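Local structure of inositol monophosphatase family protein (Staphylococcus aureus, 5I3S) at residues 140-145 with 189-194; 145-150 with 248-253; 150-155 with 198-203; 223-228 with 236-241. The protein probably hydrolyses phosphate monoesters such as inositol monophosphate, using a sugar phosphatase fold of the FIG superfamily. All blocks are in the same frame, centred on the assembly; numbering follows the deposited sequence.

Contact 1 (140-145 with 189-194); sequences KPLNDS and VSVATG
Leu142 meets the last turn of helix 184-193, and both of its methyls take part. They approach the same backbone oxygen, CD2 at 3.4 Å and CD1 at 3.6 Å from Val191 O; CD2 also touches a second one, 3.4 Å from Ala192 O, while CD1 lies 4.5 Å from Val191 CG1. The contact is van der Waals packing of methyls on carbonyl oxygens; no direct hydrogen bond spans the two segments. The first torsion sets CG of Leu142 beside the backbone N, anti to the carbonyl carbon (chi1 -62°), and the methyls beyond it reach the helix although CB does not point there. The polar link is indirect. A single water donates to both Lys140 O (2.8 Å) and Ala192 O (2.6 Å), tying the loop to the helix beside the leucine.

What shapes the surface under Leu142 is a Schellman motif. Gly194 leaves helical geometry with positive phi (86°), and its N turns back to Val191 O at 3.1 Å, so this oxygen has a hydrogen-bond partner within the helix end as well as the two methyls from the loop.

Further out, the backbone of Leu142 bonds with that of Val219, and Asp144 OD1 accepts from Gly245 N. The loop between strands 137-138 and 151-153 thus passes the end of helix 184-193 and is also bonded, through Asp144, to the start of helix 244-255, while Val189 and Thr193 touch Tyr124 of strand 122-127.

Contact 2 (145-150 with 248-253); sequences SNLRQS and QEISND
Glu249 reaches from helix 244-255 to the start of a short 3-10 turn at Leu147 and Arg148, a loop-to-helix junction that illustrates how one carboxylate can engage one backbone amide directly and the next through a water. The tight part of the contact is centred on Leu147. Its N donates to Glu249 OE1 at 2.8 Å with an N-H...O angle of 159°, meeting the carboxylate on the syn side and 31° out of its plane. The acid gets there fully stretched: CG is anti to the backbone N (chi1 -176°) and the chain stays extended beyond it. Leu147 CB lies close to both oxygens, 3.5 Å from Glu249 OE2, so that the same residue supplies a polar and an apolar face to the group.

Beside this bond the packing is apolar and buried. Leu147 CD1 lies 4.2 Å from Ile250 CG1, and helix 164-174 closes in through Ile171, which both Leu147 and Ile250 touch; Leu246 and Tyr254 of helix 244-255 also lie against Leu147.

The other side is looser. Asn146 is exposed and offers Glu249 little beyond its CA, 3.5 Å from Glu249 OE1, with its CB farther off. Here solvent takes over the second amide of the turn: a water donates to Glu249 OE2 at 2.8 Å and accepts from Arg148 N at 3.0 Å.

Contact 3 (150-155 with 198-203); sequences SIIGIN and AYMTPR. With PO4 (phosphate ion), chain E.
Met200 has its CG in the crowded position between backbone N and carbonyl carbon (chi1 62°), which sets that atom 4.0 Å from Ile154 CD1. Bends at chi2 and chi3 then carry its methyl CE to 4.0 Å from Ile152 CD1; the Met200 side chain crosses both isoleucines obliquely. Tyr199 adopts the contrary torsion, CG anti to the backbone N (chi1 169°), and its ring lies on the face of the sheet where Gly153, having no side chain, makes room for it. Tyr199 CD1 lies 3.4 Å from Gly153 O.

Backbone bonds hold these groups in parallel register. Gly153 uses both of its polar atoms: its N donates to Ala198 O over a short 2.6 Å, and its O accepts from Met200 N at 3.0 Å. The short strand segments 151-153 and 198-201 run 30° apart.

Beyond the strands, Tyr199 OH donates to a phosphate ion, 2.6 Å from its O4, which lies in the ring plane at the edge. A water joins that oxygen to Asn155 N and Met200 O. The ion probably came from the crystallisation liquor. Helix 184-193 covers the Tyr199 face; on the Ile152 and Ala198 face, Ile171 packs on Ile152, and Leu246 and Ile250 on Ala198. Separately, Pro156 of the second subunit packs on Ile154. Helices on both faces of parallel strands, here with a connection running through helix 164-174, strand 177-179 and helix 184-193, are typical of the layered alpha/beta architecture of the FIG superfamily.

Contact 4 (223-228 with 236-241); sequences ASNLLG and PNSILV
Ser224 and Leu240 form the hydrogen-bonded pair of an antiparallel beta hairpin with a long connecting loop, in which strand 222-224 lies at the edge of the sheet beside strand 237-242. Ser224 N donates to Leu240 O at 3.1 Å, and Leu240 N returns to Ser224 O at 2.9 Å. Next to them is the non-hydrogen-bonded pair of Ala223 with Val241, where Ala223 CB meets Val241 CG1 at 3.7 Å.

Past Ser224 the strand pairing gives way to side-chain bonds. Leu226 N donates to Ser238 OG at 2.8 Å, and the flank of the leucine, from CB through CG to CD1, packs over the serine hydroxymethyl group. Asn225 ND2 donates to Asn237 OD1 at 3.1 Å; the acceptor lies in the amide plane of Asn225, yet the two amides stand 84° apart.

Here an Asx turn lies within a type I beta turn from Asn225 to Gly228. CG of Asn225 sits between its backbone N and carbonyl carbon (chi1 76°), and OD1 takes Leu227 N from above the carbonyl plane while also accepting from Glu229 N. The backbone oxygen of Asn225 is gripped twice, by Gly228 N and by Ser224 OG, the latter in the carbonyl plane at 2.6 Å. Ser224 OG is also hydrogen-bonded to His247 of helix 244-255, while His266 of helix 259-270 touches both asparagines.

All four contacts lie in the later half of the chain, their centres about 11 to 17 Å apart. The segment running from residue 140 to 155 enters contacts 1, 2 and 3 in turn, meeting helix 184-193, helix 244-255 and strand 198-201. Contacts 3 and 4 are the closest, about 11 Å between centres, and belong to one five-stranded sheet: strands 198-201 and 237-242 are neighbours, bonded through Thr201 O and Ile239 N. Helix 244-255 follows strand 237-242 and brings Ile250 of contact 2 onto Ala198, Met200 and Leu240. Val191 of contact 1 packs against Tyr199 and Val241. The loop, helices and sheet of this half of the chain are thereby tied together.

Contact 1 (140-145 with 189-194)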
loop_
_atom_site.group_PDB
_atom_site.type_symbol
_atom_site.label_atom_id
_atom_site.label_comp_id
_atom_site.label_asym_id
_atom_site.label_seq_id
_atom_site.Cartn_x
_atom_site.Cartn_y
_atom_site.Cartn_z
ATOM N N LYS A 140 -20.828 -0.563 -4.363
ATOM C CA LYS A 140 -21.365 -0.258 -5.701
ATOM C C LYS A 140 -20.695 -1.129 -6.772
ATOM O O LYS A 140 -19.491 -1.429 -6.643
ATOM C CB LYS A 140 -21.092 1.201 -6.130
ATOM C CG LYS A 140 -21.526 2.308 -5.176
ATOM C CD LYS A 140 -23.032 2.374 -5.005
ATOM C CE LYS A 140 -23.437 2.608 -3.553
ATOM N NZ LYS A 140 -24.765 1.981 -3.295
ATOM N N PRO A 141 -21.455 -1.476 -7.847
ATOM C CA PRO A 141 -20.837 -2.036 -9.031
ATOM C C PRO A 141 -19.702 -1.176 -9.532
ATOM O O PRO A 141 -19.616 0.069 -9.290
ATOM C CB PRO A 141 -21.979 -2.091 -10.052
ATOM C CG PRO A 141 -23.203 -2.252 -9.218
ATOM C CD PRO A 141 -22.924 -1.375 -8.017
ATOM N N LEU A 142 -18.790 -1.877 -10.172
ATOM C CA LEU A 142 -17.626 -1.277 -10.747
ATOM C C LEU A 142 -18.003 -0.708 -12.096
ATOM O O LEU A 142 -18.916 -1.185 -12.741
ATOM C CB LEU A 142 -16.539 -2.353 -10.909
ATOM C CG LEU A 142 -16.050 -3.010 -9.591
ATOM C CD1 LEU A 142 -14.921 -3.965 -9.885
ATOM C CD2 LEU A 142 -15.590 -1.940 -8.605
ATOM N N ASN A 143 -17.275 0.324 -12.498
ATOM C CA ASN A 143 -17.372 0.914 -13.848
ATOM C C ASN A 143 -16.087 0.580 -14.585
ATOM O O ASN A 143 -15.010 0.396 -13.981
ATOM C CB ASN A 143 -17.499 2.428 -13.754
ATOM C CG ASN A 143 -18.845 2.872 -13.170
ATOM O OD1 ASN A 143 -19.902 2.338 -13.549
ATOM N ND2 ASN A 143 -18.819 3.859 -12.271
ATOM N N ASP A 144 -16.210 0.493 -15.897
ATOM C CA ASP A 144 -15.067 0.355 -16.772
ATOM C C ASP A 144 -14.069 1.530 -16.664
ATOM O O ASP A 144 -14.453 2.685 -16.486
ATOM C CB ASP A 144 -15.543 0.185 -18.230
ATOM C CG ASP A 144 -16.171 -1.229 -18.501
ATOM O OD1 ASP A 144 -16.096 -2.144 -17.628
ATOM O OD2 ASP A 144 -16.727 -1.419 -19.606
ATOM N N SER A 145 -12.779 1.206 -16.781
ATOM C CA SER A 145 -11.731 2.208 -16.939
ATOM C C SER A 145 -10.835 1.787 -18.091
ATOM O O SER A 145 -10.745 0.589 -18.434
ATOM C CB SER A 145 -10.908 2.333 -15.619
ATOM O OG SER A 145 -10.191 1.129 -15.346
ATOM N N VAL A 189 -9.998 -7.328 -2.738
ATOM C CA VAL A 189 -11.013 -6.401 -2.199
ATOM C C VAL A 189 -10.799 -4.924 -2.617
ATOM O O VAL A 189 -11.787 -4.243 -2.888
ATOM C CB VAL A 189 -11.102 -6.503 -0.674
ATOM C CG1 VAL A 189 -11.860 -5.332 -0.061
ATOM C CG2 VAL A 189 -11.746 -7.814 -0.307
ATOM N N SER A 190 -9.553 -4.423 -2.678
ATOM C CA SER A 190 -9.311 -3.086 -3.227
ATOM C C SER A 190 -9.825 -2.949 -4.644
ATOM O O SER A 190 -10.256 -1.863 -5.051
ATOM C CB SER A 190 -7.839 -2.741 -3.246
ATOM O OG SER A 190 -7.310 -2.722 -1.953
ATOM N N VAL A 191 -9.796 -4.025 -5.429
ATOM C CA VAL A 191 -10.483 -3.957 -6.735
ATOM C C VAL A 191 -12.009 -3.890 -6.543
ATOM O O VAL A 191 -12.683 -3.069 -7.156
ATOM C CB VAL A 191 -10.013 -5.057 -7.706
ATOM C CG1 VAL A 191 -10.605 -4.865 -9.110
ATOM C CG2 VAL A 191 -8.493 -5.009 -7.852
ATOM N N ALA A 192 -12.548 -4.745 -5.697
ATOM C CA ALA A 192 -13.972 -4.705 -5.437
ATOM C C ALA A 192 -14.475 -3.343 -4.940
ATOM O O ALA A 192 -15.576 -2.972 -5.314
ATOM C CB ALA A 192 -14.398 -5.793 -4.469
ATOM N N THR A 193 -13.695 -2.626 -4.122
ATOM C CA THR A 193 -14.094 -1.308 -3.617
ATOM C C THR A 193 -13.783 -0.169 -4.554
ATOM O O THR A 193 -14.183 0.952 -4.278
ATOM C CB THR A 193 -13.420 -0.956 -2.256
ATOM O OG1 THR A 193 -11.994 -0.994 -2.388
ATOM C CG2 THR A 193 -13.854 -1.945 -1.143
ATOM N N GLY A 194 -13.040 -0.410 -5.627
ATOM C CA GLY A 194 -12.636 0.662 -6.532
ATOM C C GLY A 194 -11.373 1.400 -6.156
ATOM O O GLY A 194 -11.013 2.350 -6.835
HETATM O O HOH W 1 -17.025 -0.853 -5.504
#

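Contact 2 (145-150 with 248-253)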
loop_
_atom_site.group_PDB
_atom_site.type_symbol
_atom_site.label_atom_id
_atom_site.label_comp_id
_atom_site.label_asym_id
_atom_site.label_seq_id
_atom_site.Cartn_x
_atom_site.Cartn_y
_atom_site.Cartn_z
ATOM N N SER A 145 -12.779 1.206 -16.781
ATOM C CA SER A 145 -11.731 2.208 -16.939
ATOM C C SER A 145 -10.835 1.787 -18.091
ATOM O O SER A 145 -10.745 0.589 -18.434
ATOM C CB SER A 145 -10.908 2.333 -15.619
ATOM O OG SER A 145 -10.191 1.129 -15.346
ATOM N N ASN A 146 -10.160 2.768 -18.677
ATOM C CA ASN A 146 -8.986 2.475 -19.520
ATOM C C ASN A 146 -7.706 2.333 -18.685
ATOM O O ASN A 146 -7.560 2.997 -17.631
ATOM C CB ASN A 146 -8.834 3.560 -20.602
ATOM C CG ASN A 146 -10.105 3.679 -21.450
ATOM O OD1 ASN A 146 -10.516 2.716 -22.077
ATOM N ND2 ASN A 146 -10.760 4.849 -21.414
ATOM N N LEU A 147 -6.776 1.505 -19.160
ATOM C CA LEU A 147 -5.512 1.271 -18.445
ATOM C C LEU A 147 -4.752 2.583 -18.193
ATOM O O LEU A 147 -4.217 2.817 -17.069
ATOM C CB LEU A 147 -4.599 0.274 -19.191
ATOM C CG LEU A 147 -3.284 -0.038 -18.462
ATOM C CD1 LEU A 147 -3.479 -0.681 -17.092
ATOM C CD2 LEU A 147 -2.465 -0.969 -19.303
ATOM N N ARG A 148 -4.763 3.447 -19.212
ATOM C CA ARG A 148 -4.110 4.781 -19.196
ATOM C C ARG A 148 -4.559 5.704 -18.040
ATOM O O ARG A 148 -3.834 6.590 -17.673
ATOM C CB ARG A 148 -4.362 5.489 -20.558
ATOM N N GLN A 149 -5.777 5.528 -17.533
ATOM C CA GLN A 149 -6.274 6.227 -16.343
ATOM C C GLN A 149 -6.447 5.321 -15.127
ATOM O O GLN A 149 -7.134 5.676 -14.197
ATOM C CB GLN A 149 -7.658 6.870 -16.643
ATOM C CG GLN A 149 -7.574 8.248 -17.276
ATOM C CD GLN A 149 -7.721 8.186 -18.783
ATOM O OE1 GLN A 149 -8.727 7.663 -19.303
ATOM N NE2 GLN A 149 -6.718 8.708 -19.507
ATOM N N SER A 150 -5.872 4.132 -15.136
ATOM C CA SER A 150 -6.060 3.198 -14.013
ATOM C C SER A 150 -4.784 3.132 -13.171
ATOM O O SER A 150 -3.682 3.326 -13.688
ATOM C CB SER A 150 -6.418 1.807 -14.535
ATOM O OG SER A 150 -7.509 1.876 -15.427
ATOM N N GLN A 248 -10.286 -6.718 -19.790
ATOM C CA GLN A 248 -10.225 -7.111 -21.215
ATOM C C GLN A 248 -9.105 -6.405 -21.994
ATOM O O GLN A 248 -8.473 -7.043 -22.809
ATOM C CB GLN A 248 -11.637 -7.066 -21.930
ATOM C CG GLN A 248 -12.302 -5.716 -22.261
ATOM C CD GLN A 248 -13.857 -5.750 -22.369
ATOM O OE1 GLN A 248 -14.533 -4.690 -22.417
ATOM N NE2 GLN A 248 -14.426 -6.952 -22.379
ATOM N N GLU A 249 -8.813 -5.127 -21.704
ATOM C CA GLU A 249 -7.636 -4.432 -22.303
ATOM C C GLU A 249 -6.274 -5.018 -21.864
ATOM O O GLU A 249 -5.357 -5.172 -22.689
ATOM C CB GLU A 249 -7.682 -2.932 -21.952
ATOM C CG GLU A 249 -6.595 -2.026 -22.572
ATOM C CD GLU A 249 -6.676 -0.618 -22.076
ATOM O OE1 GLU A 249 -7.559 -0.283 -21.220
ATOM O OE2 GLU A 249 -5.796 0.188 -22.483
ATOM N N ILE A 250 -6.102 -5.296 -20.571
ATOM C CA ILE A 250 -4.831 -5.889 -20.128
ATOM C C ILE A 250 -4.657 -7.281 -20.753
ATOM O O ILE A 250 -3.578 -7.593 -21.257
ATOM C CB ILE A 250 -4.690 -5.997 -18.582
ATOM C CG1 ILE A 250 -4.683 -4.619 -17.946
ATOM C CG2 ILE A 250 -3.385 -6.704 -18.221
ATOM C CD1 ILE A 250 -4.933 -4.627 -16.457
ATOM N N SER A 251 -5.688 -8.120 -20.679
ATOM C CA SER A 251 -5.603 -9.468 -21.231
ATOM C C SER A 251 -5.417 -9.390 -22.761
ATOM O O SER A 251 -4.434 -9.921 -23.281
ATOM C CB SER A 251 -6.806 -10.309 -20.826
ATOM O OG SER A 251 -6.595 -11.694 -21.125
ATOM N N ASN A 252 -6.290 -8.646 -23.458
ATOM C CA ASN A 252 -6.374 -8.651 -24.958
ATOM C C ASN A 252 -5.207 -7.961 -25.669
ATOM O O ASN A 252 -4.649 -8.464 -26.627
ATOM N N ASP A 253 -4.793 -6.836 -25.139
ATOM C CA ASP A 253 -3.806 -5.983 -25.775
ATOM C C ASP A 253 -2.393 -6.167 -25.134
ATOM O O ASP A 253 -1.393 -5.989 -25.800
ATOM C CB ASP A 253 -4.424 -4.588 -25.628
ATOM C CG ASP A 253 -3.629 -3.505 -26.200
ATOM O OD1 ASP A 253 -2.429 -3.628 -26.416
ATOM O OD2 ASP A 253 -4.245 -2.438 -26.392
HETATM O O HOH W 2 -5.600 2.925 -22.034
#

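Contact 3 (150-155 with 198-203)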
loop_
_atom_site.group_PDB
_atom_site.type_symbol
_atom_site.label_atom_id
_atom_site.label_comp_id
_atom_site.label_asym_id
_atom_site.label_seq_id
_atom_site.Cartn_x
_atom_site.Cartn_y
_atom_site.Cartn_z
ATOM N N SER A 150 -5.872 4.132 -15.136
ATOM C CA SER A 150 -6.060 3.198 -14.013
ATOM C C SER A 150 -4.784 3.132 -13.171
ATOM O O SER A 150 -3.682 3.326 -13.688
ATOM C CB SER A 150 -6.418 1.807 -14.535
ATOM O OG SER A 150 -7.509 1.876 -15.427
ATOM N N ILE A 151 -4.972 2.886 -11.880
ATOM C CA ILE A 151 -3.938 2.435 -10.937
ATOM C C ILE A 151 -4.087 0.954 -10.740
ATOM O O ILE A 151 -5.196 0.489 -10.489
ATOM C CB ILE A 151 -4.177 3.014 -9.528
ATOM C CG1 ILE A 151 -4.314 4.543 -9.575
ATOM C CG2 ILE A 151 -3.020 2.646 -8.601
ATOM C CD1 ILE A 151 -4.526 5.128 -8.180
ATOM N N ILE A 152 -2.960 0.248 -10.735
ATOM C CA ILE A 152 -2.900 -1.181 -10.660
ATOM C C ILE A 152 -2.050 -1.635 -9.521
ATOM O O ILE A 152 -1.123 -0.953 -9.118
ATOM C CB ILE A 152 -2.300 -1.806 -11.941
ATOM C CG1 ILE A 152 -0.815 -1.484 -12.107
ATOM C CG2 ILE A 152 -3.080 -1.288 -13.163
ATOM C CD1 ILE A 152 -0.215 -2.109 -13.336
ATOM N N GLY A 153 -2.374 -2.821 -9.034
ATOM C CA GLY A 153 -1.655 -3.459 -7.994
ATOM C C GLY A 153 -0.718 -4.485 -8.590
ATOM O O GLY A 153 -1.183 -5.373 -9.324
ATOM N N ILE A 154 0.573 -4.388 -8.251
ATOM C CA ILE A 154 1.550 -5.361 -8.681
ATOM C C ILE A 154 2.805 -5.224 -7.843
ATOM O O ILE A 154 3.323 -4.119 -7.698
ATOM C CB ILE A 154 1.882 -5.217 -10.192
ATOM C CG1 ILE A 154 2.839 -6.312 -10.649
ATOM C CG2 ILE A 154 2.476 -3.854 -10.540
ATOM C CD1 ILE A 154 3.044 -6.288 -12.163
ATOM N N ASN A 155 3.297 -6.318 -7.282
ATOM C CA ASN A 155 4.519 -6.222 -6.422
ATOM C C ASN A 155 5.707 -5.865 -7.310
ATOM O O ASN A 155 5.869 -6.454 -8.362
ATOM C CB ASN A 155 4.769 -7.484 -5.616
ATOM C CG ASN A 155 5.726 -7.282 -4.444
ATOM O OD1 ASN A 155 5.389 -7.517 -3.276
ATOM N ND2 ASN A 155 6.916 -6.986 -4.741
ATOM N N ALA A 198 -7.051 -2.530 -11.162
ATOM C CA ALA A 198 -6.671 -3.924 -11.318
ATOM C C ALA A 198 -5.516 -4.337 -10.408
ATOM O O ALA A 198 -4.772 -3.502 -9.906
ATOM C CB ALA A 198 -6.298 -4.200 -12.757
ATOM N N TYR A 199 -5.381 -5.653 -10.259
ATOM C CA TYR A 199 -4.372 -6.300 -9.473
ATOM C C TYR A 199 -3.920 -7.578 -10.232
ATOM O O TYR A 199 -4.729 -8.284 -10.847
ATOM C CB TYR A 199 -4.946 -6.677 -8.102
ATOM C CG TYR A 199 -4.047 -7.581 -7.307
ATOM C CD1 TYR A 199 -2.775 -7.147 -6.911
ATOM C CD2 TYR A 199 -4.448 -8.864 -6.939
ATOM C CE1 TYR A 199 -1.921 -7.958 -6.181
ATOM C CE2 TYR A 199 -3.601 -9.711 -6.220
ATOM C CZ TYR A 199 -2.336 -9.238 -5.816
ATOM O OH TYR A 199 -1.442 -10.066 -5.143
ATOM N N MET A 200 -2.633 -7.911 -10.121
ATOM C CA MET A 200 -2.122 -9.082 -10.764
ATOM C C MET A 200 -0.921 -9.640 -9.982
ATOM O O MET A 200 -0.185 -8.906 -9.240
ATOM C CB MET A 200 -1.781 -8.767 -12.251
ATOM C CG MET A 200 -0.696 -7.704 -12.417
ATOM S SD MET A 200 -0.832 -6.639 -13.866
ATOM C CE MET A 200 -2.193 -5.609 -13.379
ATOM N N THR A 201 -0.743 -10.952 -10.133
ATOM C CA THR A 201 0.408 -11.656 -9.593
ATOM C C THR A 201 0.519 -12.960 -10.362
ATOM O O THR A 201 -0.503 -13.507 -10.766
ATOM C CB THR A 201 0.304 -11.960 -8.070
ATOM O OG1 THR A 201 1.361 -12.853 -7.654
ATOM C CG2 THR A 201 -1.045 -12.621 -7.688
ATOM N N PRO A 202 1.748 -13.474 -10.533
ATOM C CA PRO A 202 1.938 -14.773 -11.204
ATOM C C PRO A 202 1.556 -15.973 -10.380
ATOM O O PRO A 202 1.472 -17.047 -10.945
ATOM C CB PRO A 202 3.446 -14.833 -11.443
ATOM C CG PRO A 202 4.030 -13.816 -10.450
ATOM C CD PRO A 202 3.020 -12.744 -10.342
ATOM N N ARG A 203 1.338 -15.855 -9.068
ATOM C CA ARG A 203 1.142 -17.054 -8.242
ATOM C C ARG A 203 0.312 -16.743 -7.011
ATOM O O ARG A 203 0.687 -15.889 -6.241
ATOM C CB ARG A 203 2.491 -17.628 -7.761
HETATM P P PO4 E . 1.460 -8.537 -3.374
HETATM O O1 PO4 E . 0.442 -8.752 -2.273
HETATM O O2 PO4 E . 2.794 -9.028 -2.947
HETATM O O3 PO4 E . 1.478 -7.040 -3.642
HETATM O O4 PO4 E . 0.971 -9.239 -4.617
HETATM O O HOH W 3 1.833 -8.907 -7.281
#

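Contact 4 (223-228 with 236-241)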
loop_
_atom_site.group_PDB
_atom_site.type_symbol
_atom_site.label_atom_id
_atom_site.label_comp_id
_atom_site.label_asym_id
_atom_site.label_seq_id
_atom_site.Cartn_x
_atom_site.Cartn_y
_atom_site.Cartn_z
ATOM N N ALA A 223 -12.287 -11.887 -13.155
ATOM C CA ALA A 223 -11.138 -12.591 -12.694
ATOM C C ALA A 223 -10.829 -13.681 -13.669
ATOM O O ALA A 223 -11.708 -14.347 -14.118
ATOM C CB ALA A 223 -11.378 -13.168 -11.325
ATOM N N SER A 224 -9.547 -13.814 -13.959
ATOM C CA SER A 224 -8.997 -14.894 -14.688
ATOM C C SER A 224 -7.564 -15.093 -14.187
ATOM O O SER A 224 -7.114 -14.384 -13.306
ATOM C CB SER A 224 -8.956 -14.546 -16.173
ATOM O OG SER A 224 -8.003 -13.528 -16.416
ATOM N N ASN A 225 -6.867 -16.061 -14.781
ATOM C CA ASN A 225 -5.436 -16.162 -14.645
ATOM C C ASN A 225 -4.849 -15.347 -15.779
ATOM O O ASN A 225 -5.606 -14.644 -16.504
ATOM C CB ASN A 225 -4.993 -17.627 -14.607
ATOM C CG ASN A 225 -5.000 -18.316 -15.944
ATOM O OD1 ASN A 225 -5.404 -17.799 -16.970
ATOM N ND2 ASN A 225 -4.536 -19.522 -15.924
ATOM N N LEU A 226 -3.510 -15.396 -15.910
ATOM C CA LEU A 226 -2.821 -14.582 -16.901
ATOM C C LEU A 226 -3.036 -15.031 -18.344
ATOM O O LEU A 226 -2.748 -14.256 -19.268
ATOM C CB LEU A 226 -1.339 -14.481 -16.598
ATOM C CG LEU A 226 -0.969 -13.731 -15.289
ATOM C CD1 LEU A 226 0.518 -13.874 -15.020
ATOM C CD2 LEU A 226 -1.369 -12.263 -15.255
ATOM N N LEU A 227 -3.533 -16.266 -18.528
ATOM C CA LEU A 227 -3.883 -16.790 -19.845
ATOM C C LEU A 227 -5.377 -16.583 -20.149
ATOM O O LEU A 227 -5.859 -17.145 -21.125
ATOM C CB LEU A 227 -3.581 -18.277 -19.889
ATOM C CG LEU A 227 -2.154 -18.617 -19.501
ATOM C CD1 LEU A 227 -1.901 -20.131 -19.484
ATOM C CD2 LEU A 227 -1.199 -17.903 -20.446
ATOM N N GLY A 228 -6.109 -15.867 -19.286
ATOM C CA GLY A 228 -7.557 -15.691 -19.411
ATOM C C GLY A 228 -8.429 -16.880 -19.003
ATOM O O GLY A 228 -9.600 -16.915 -19.340
ATOM N N PRO A 236 -3.516 -23.816 -7.161
ATOM C CA PRO A 236 -2.925 -22.485 -7.267
ATOM C C PRO A 236 -2.987 -21.963 -8.722
ATOM O O PRO A 236 -3.138 -22.766 -9.647
ATOM C CB PRO A 236 -1.468 -22.712 -6.841
ATOM C CG PRO A 236 -1.210 -24.187 -7.143
ATOM C CD PRO A 236 -2.516 -24.849 -6.803
ATOM N N ASN A 237 -2.881 -20.650 -8.906
ATOM C CA ASN A 237 -2.876 -20.058 -10.233
ATOM C C ASN A 237 -2.238 -18.660 -10.270
ATOM O O ASN A 237 -2.068 -18.006 -9.228
ATOM C CB ASN A 237 -4.320 -19.964 -10.742
ATOM C CG ASN A 237 -4.463 -20.379 -12.195
ATOM O OD1 ASN A 237 -3.597 -20.093 -13.064
ATOM N ND2 ASN A 237 -5.569 -21.054 -12.468
ATOM N N SER A 238 -1.943 -18.183 -11.482
ATOM C CA SER A 238 -1.715 -16.767 -11.678
ATOM C C SER A 238 -3.074 -16.054 -11.593
ATOM O O SER A 238 -4.168 -16.710 -11.513
ATOM C CB SER A 238 -0.968 -16.522 -12.993
ATOM O OG SER A 238 -1.789 -16.686 -14.125
ATOM N N ILE A 239 -3.037 -14.729 -11.592
ATOM C CA ILE A 239 -4.206 -13.917 -11.185
ATOM C C ILE A 239 -4.165 -12.589 -11.924
ATOM O O ILE A 239 -3.149 -11.902 -11.901
ATOM C CB ILE A 239 -4.160 -13.559 -9.662
ATOM C CG1 ILE A 239 -4.149 -14.791 -8.796
ATOM C CG2 ILE A 239 -5.365 -12.673 -9.248
ATOM C CD1 ILE A 239 -5.481 -15.534 -8.717
ATOM N N LEU A 240 -5.261 -12.270 -12.596
ATOM C CA LEU A 240 -5.562 -10.907 -13.087
ATOM C C LEU A 240 -7.023 -10.598 -12.742
ATOM O O LEU A 240 -7.913 -11.344 -13.117
ATOM C CB LEU A 240 -5.351 -10.830 -14.586
ATOM C CG LEU A 240 -5.790 -9.549 -15.286
ATOM C CD1 LEU A 240 -4.838 -8.455 -14.852
ATOM C CD2 LEU A 240 -5.876 -9.633 -16.824
ATOM N N VAL A 241 -7.252 -9.523 -12.002
ATOM C CA VAL A 241 -8.582 -9.083 -11.596
ATOM C C VAL A 241 -8.702 -7.597 -11.830
ATOM O O VAL A 241 -7.702 -6.841 -11.787
ATOM C CB VAL A 241 -8.936 -9.404 -10.139
ATOM C CG1 VAL A 241 -8.852 -10.900 -9.883
ATOM C CG2 VAL A 241 -8.080 -8.665 -9.145
#